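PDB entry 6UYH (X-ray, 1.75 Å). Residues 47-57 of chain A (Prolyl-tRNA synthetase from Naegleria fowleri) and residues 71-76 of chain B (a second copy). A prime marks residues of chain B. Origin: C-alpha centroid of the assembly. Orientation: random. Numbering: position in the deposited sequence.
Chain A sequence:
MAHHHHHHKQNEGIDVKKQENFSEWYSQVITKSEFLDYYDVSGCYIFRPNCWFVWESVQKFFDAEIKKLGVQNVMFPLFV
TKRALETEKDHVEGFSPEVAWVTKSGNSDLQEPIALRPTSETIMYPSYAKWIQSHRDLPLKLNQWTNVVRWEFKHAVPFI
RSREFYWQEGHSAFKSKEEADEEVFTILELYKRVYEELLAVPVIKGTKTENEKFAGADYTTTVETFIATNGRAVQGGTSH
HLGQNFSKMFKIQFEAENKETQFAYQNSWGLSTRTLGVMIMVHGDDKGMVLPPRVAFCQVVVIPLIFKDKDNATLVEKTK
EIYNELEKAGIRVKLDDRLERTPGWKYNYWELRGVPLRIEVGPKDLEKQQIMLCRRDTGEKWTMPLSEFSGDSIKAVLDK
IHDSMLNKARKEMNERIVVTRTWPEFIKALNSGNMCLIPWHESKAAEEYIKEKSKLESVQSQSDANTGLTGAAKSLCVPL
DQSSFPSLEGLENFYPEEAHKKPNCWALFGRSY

Chain A (47-57) FRPNCWFVWES
Chain B (71-76) VQNVMF

How do the two backbones run, and where do they meet? In chain A, Phe47 is extended (phi/psi -96/109), Arg48 (-82/171) takes the N-cap position, and a helix begins at Pro49 and continues beyond Ser57, with phi/psi near -60/-40. Its early turns are closed by the hydrogen bonds from Trp52 N to Arg48 O (2.9 Å), Phe53 N to Pro49 O (3.0 Å) and Glu56 N to Trp52 O (2.9 Å). Chain B stays extended throughout, from Gln72′ (-123/140) and Asn73′ (-82/143) through Val74′ (-139/-180) to Met75′ (-145/117) and Phe76′ (-98/166). The chains meet in a single antiparallel bridge, Phe47 opposite Met75′ with their CA atoms 5.1 Å apart. Phe47 N donates to Met75′ O at 3.0 Å and Met75′ N donates to Phe47 O at 3.1 Å, both nearly straight. Pro49 CA then lies 5.1 Å from Val74′ CA as the helix departs.

What does the start of the helix offer chain B? Pro49 suits a first helical turn because its ring fixes phi and its missing amide proton is not needed there. The ring, C-gamma exo, packs with CD 3.5 Å from Val74′ CG1, while Pro49 CA makes a CA-H...O contact with Asn73′ O at 3.5 Å. Val74′ (chi1 m) points away overall, yet its CB still reaches Phe47 O at 3.4 Å. Water 1 donates to both Pro49 O (2.9 Å) and Asn73′ O (2.7 Å), joining the two carbonyls. Farther out, water 2 donates to Asn50 OD1 (2.7 Å) and accepts from Gln72′ NE2 (3.1 Å). Asn50 is m, with chi2 -8°; Gln72′ is m, t, with chi3 -90°, which also brings its NE2 to 3.4 Å from Pro49 CB.

Which side chains form the buried apolar contact? Trp52 (chi1 t, chi2 -114°) points toward chain B and lays one indole face against Met75′. Met75′ CB sits 3.6 Å from the centroid of the six-membered ring, 12° off the normal, a CH-pi contact that exploits the flat aromatic surface. The flexible methionine, t, p, p, curls so that SD lies 5.2 Å from the same centroid, in an oblique sulfur-aromatic approach. Val74′ O lies over that same face, 4.0 Å from Trp52 CD1. Phe47 (chi1 m, chi2 57°) adds a looser contact, its CB 4.3 Å from Met75′ CB, while the end of its side chain leads away. All four residues are buried.

What anchors the helix farther along? Glu56, one turn after Trp52, points toward chain B in an extended m, t rotamer with chi3 -29°. Its OE2 accepts a hydrogen bond from Asn73′ ND2 at 2.9 Å and 168°, pairing a carboxylate with an amide donor. Asn73′ holds chi1 m and chi2 -10°, and its CB packs 3.9 Å from Trp52 CD1. Together the two stretches bury 458 Å², both sides summed.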

# COMPACT_ATOMS: atom_id res chain seq x y z
N PHE A 47 -4.35 -8.32 -9.97
CA PHE A 47 -5.54 -7.84 -9.26
C PHE A 47 -6.05 -6.61 -10.01
O PHE A 47 -5.43 -5.55 -9.96
CB PHE A 47 -5.23 -7.46 -7.81
CG PHE A 47 -4.85 -8.61 -6.91
CD1 PHE A 47 -3.78 -9.43 -7.21
CD2 PHE A 47 -5.53 -8.81 -5.72
CE1 PHE A 47 -3.43 -10.48 -6.36
CE2 PHE A 47 -5.17 -9.85 -4.86
CZ PHE A 47 -4.13 -10.69 -5.19
N ARG A 48 -7.20 -6.76 -10.67
CA ARG A 48 -7.77 -5.68 -11.48
C ARG A 48 -8.56 -4.72 -10.58
O ARG A 48 -8.75 -4.99 -9.39
CB ARG A 48 -8.62 -6.31 -12.58
CG ARG A 48 -7.80 -7.14 -13.57
CD ARG A 48 -8.67 -7.74 -14.68
NE ARG A 48 -9.06 -6.73 -15.66
CZ ARG A 48 -9.74 -6.98 -16.77
NH1 ARG A 48 -10.13 -8.22 -17.04
NH2 ARG A 48 -10.03 -6.00 -17.62
N PRO A 49 -9.01 -3.57 -11.12
CA PRO A 49 -9.56 -2.51 -10.23
C PRO A 49 -10.67 -2.95 -9.29
O PRO A 49 -10.62 -2.61 -8.10
CB PRO A 49 -10.05 -1.46 -11.23
CG PRO A 49 -9.10 -1.58 -12.37
CD PRO A 49 -8.86 -3.07 -12.50
N ASN A 50 -11.68 -3.67 -9.78
CA ASN A 50 -12.82 -4.03 -8.94
C ASN A 50 -12.39 -4.98 -7.83
O ASN A 50 -12.99 -5.01 -6.76
CB ASN A 50 -13.93 -4.66 -9.77
CG ASN A 50 -14.43 -3.74 -10.86
OD1 ASN A 50 -14.07 -2.57 -10.93
ND2 ASN A 50 -15.29 -4.28 -11.72
N CYS A 51 -11.34 -5.73 -8.09
CA CYS A 51 -10.80 -6.67 -7.12
C CYS A 51 -9.94 -5.96 -6.08
O CYS A 51 -10.11 -6.15 -4.87
CB CYS A 51 -9.99 -7.71 -7.87
SG CYS A 51 -8.93 -8.70 -6.83
N TRP A 52 -9.01 -5.12 -6.54
CA TRP A 52 -8.14 -4.40 -5.61
C TRP A 52 -8.96 -3.48 -4.71
O TRP A 52 -8.59 -3.27 -3.55
CB TRP A 52 -7.08 -3.60 -6.39
CG TRP A 52 -5.95 -3.09 -5.50
CD1 TRP A 52 -5.66 -1.78 -5.21
CD2 TRP A 52 -4.99 -3.88 -4.79
NE1 TRP A 52 -4.57 -1.72 -4.36
CE2 TRP A 52 -4.15 -3.00 -4.10
CE3 TRP A 52 -4.77 -5.26 -4.68
CZ2 TRP A 52 -3.09 -3.45 -3.30
CZ3 TRP A 52 -3.72 -5.70 -3.89
CH2 TRP A 52 -2.89 -4.79 -3.21
N PHE A 53 -10.08 -2.96 -5.22
CA PHE A 53 -10.98 -2.16 -4.39
C PHE A 53 -11.39 -2.89 -3.12
O PHE A 53 -11.52 -2.27 -2.05
CB PHE A 53 -12.22 -1.76 -5.19
CG PHE A 53 -13.18 -0.90 -4.41
CD1 PHE A 53 -13.05 0.47 -4.41
CD2 PHE A 53 -14.21 -1.47 -3.66
CE1 PHE A 53 -13.91 1.27 -3.69
CE2 PHE A 53 -15.08 -0.67 -2.93
CZ PHE A 53 -14.93 0.69 -2.94
N VAL A 54 -11.65 -4.20 -3.21
CA VAL A 54 -12.02 -4.96 -2.02
C VAL A 54 -10.90 -4.92 -1.00
O VAL A 54 -11.13 -4.70 0.20
CB VAL A 54 -12.39 -6.41 -2.40
CG1 VAL A 54 -12.75 -7.20 -1.12
CG2 VAL A 54 -13.57 -6.44 -3.35
N TRP A 55 -9.66 -5.15 -1.44
CA TRP A 55 -8.55 -5.16 -0.49
C TRP A 55 -8.31 -3.77 0.09
O TRP A 55 -8.05 -3.63 1.29
CB TRP A 55 -7.29 -5.70 -1.16
CG TRP A 55 -6.14 -5.91 -0.22
CD1 TRP A 55 -4.89 -5.33 -0.30
CD2 TRP A 55 -6.11 -6.76 0.94
NE1 TRP A 55 -4.10 -5.79 0.73
CE2 TRP A 55 -4.82 -6.65 1.51
CE3 TRP A 55 -7.05 -7.60 1.56
CZ2 TRP A 55 -4.46 -7.34 2.67
CZ3 TRP A 55 -6.69 -8.29 2.71
CH2 TRP A 55 -5.40 -8.16 3.25
N GLU A 56 -8.45 -2.72 -0.73
CA GLU A 56 -8.34 -1.36 -0.19
C GLU A 56 -9.41 -1.10 0.86
O GLU A 56 -9.16 -0.37 1.83
CB GLU A 56 -8.45 -0.33 -1.31
CG GLU A 56 -7.25 -0.32 -2.23
CD GLU A 56 -7.37 0.75 -3.29
OE1 GLU A 56 -8.51 1.10 -3.67
OE2 GLU A 56 -6.33 1.26 -3.73
N SER A 57 -10.61 -1.66 0.67
CA SER A 57 -11.70 -1.49 1.62
C SER A 57 -11.37 -2.17 2.94
O SER A 57 -11.63 -1.62 4.02
CB SER A 57 -13.00 -2.04 1.05
OG SER A 57 -13.48 -1.26 -0.05
N VAL B 71 -8.72 7.52 -13.00
CA VAL B 71 -7.66 6.53 -12.83
C VAL B 71 -8.08 5.53 -11.75
O VAL B 71 -8.70 5.91 -10.75
CB VAL B 71 -6.34 7.24 -12.46
CG1 VAL B 71 -5.21 6.22 -12.24
CG2 VAL B 71 -5.97 8.27 -13.52
N GLN B 72 -7.73 4.25 -11.94
CA GLN B 72 -8.12 3.20 -11.01
C GLN B 72 -6.89 2.46 -10.49
O GLN B 72 -5.98 2.16 -11.26
CB GLN B 72 -9.05 2.18 -11.66
CG GLN B 72 -10.23 2.77 -12.39
CD GLN B 72 -10.95 1.70 -13.20
OE1 GLN B 72 -10.64 1.45 -14.37
NE2 GLN B 72 -11.89 1.05 -12.56
N ASN B 73 -6.89 2.13 -9.20
CA ASN B 73 -5.77 1.42 -8.60
C ASN B 73 -5.87 -0.09 -8.87
O ASN B 73 -6.95 -0.67 -8.85
CB ASN B 73 -5.70 1.65 -7.09
CG ASN B 73 -5.20 3.05 -6.73
OD1 ASN B 73 -4.72 3.77 -7.60
ND2 ASN B 73 -5.30 3.41 -5.46
N VAL B 74 -4.71 -0.71 -9.10
CA VAL B 74 -4.57 -2.13 -9.38
C VAL B 74 -3.36 -2.64 -8.62
O VAL B 74 -2.68 -1.88 -7.93
CB VAL B 74 -4.40 -2.42 -10.89
CG1 VAL B 74 -5.62 -2.00 -11.67
CG2 VAL B 74 -3.14 -1.73 -11.44
N MET B 75 -3.07 -3.94 -8.75
CA MET B 75 -1.79 -4.45 -8.32
C MET B 75 -1.35 -5.56 -9.26
O MET B 75 -2.00 -6.61 -9.33
CB MET B 75 -1.84 -4.98 -6.88
CG MET B 75 -0.48 -5.38 -6.36
SD MET B 75 0.70 -4.02 -6.36
CE MET B 75 -0.19 -2.78 -5.44
N PHE B 76 -0.24 -5.34 -9.95
CA PHE B 76 0.40 -6.34 -10.79
C PHE B 76 1.55 -7.00 -10.04
O PHE B 76 2.00 -6.50 -9.00
CB PHE B 76 0.93 -5.70 -12.07
CG PHE B 76 -0.10 -5.51 -13.16
CD1 PHE B 76 -0.99 -4.46 -13.11
CD2 PHE B 76 -0.12 -6.36 -14.27
CE1 PHE B 76 -1.90 -4.24 -14.15
CE2 PHE B 76 -1.01 -6.16 -15.30
CZ PHE B 76 -1.91 -5.09 -15.24
O HOH W 1 -9.33 -0.10 -7.67
O HOH W 2 -14.01 -1.06 -13.16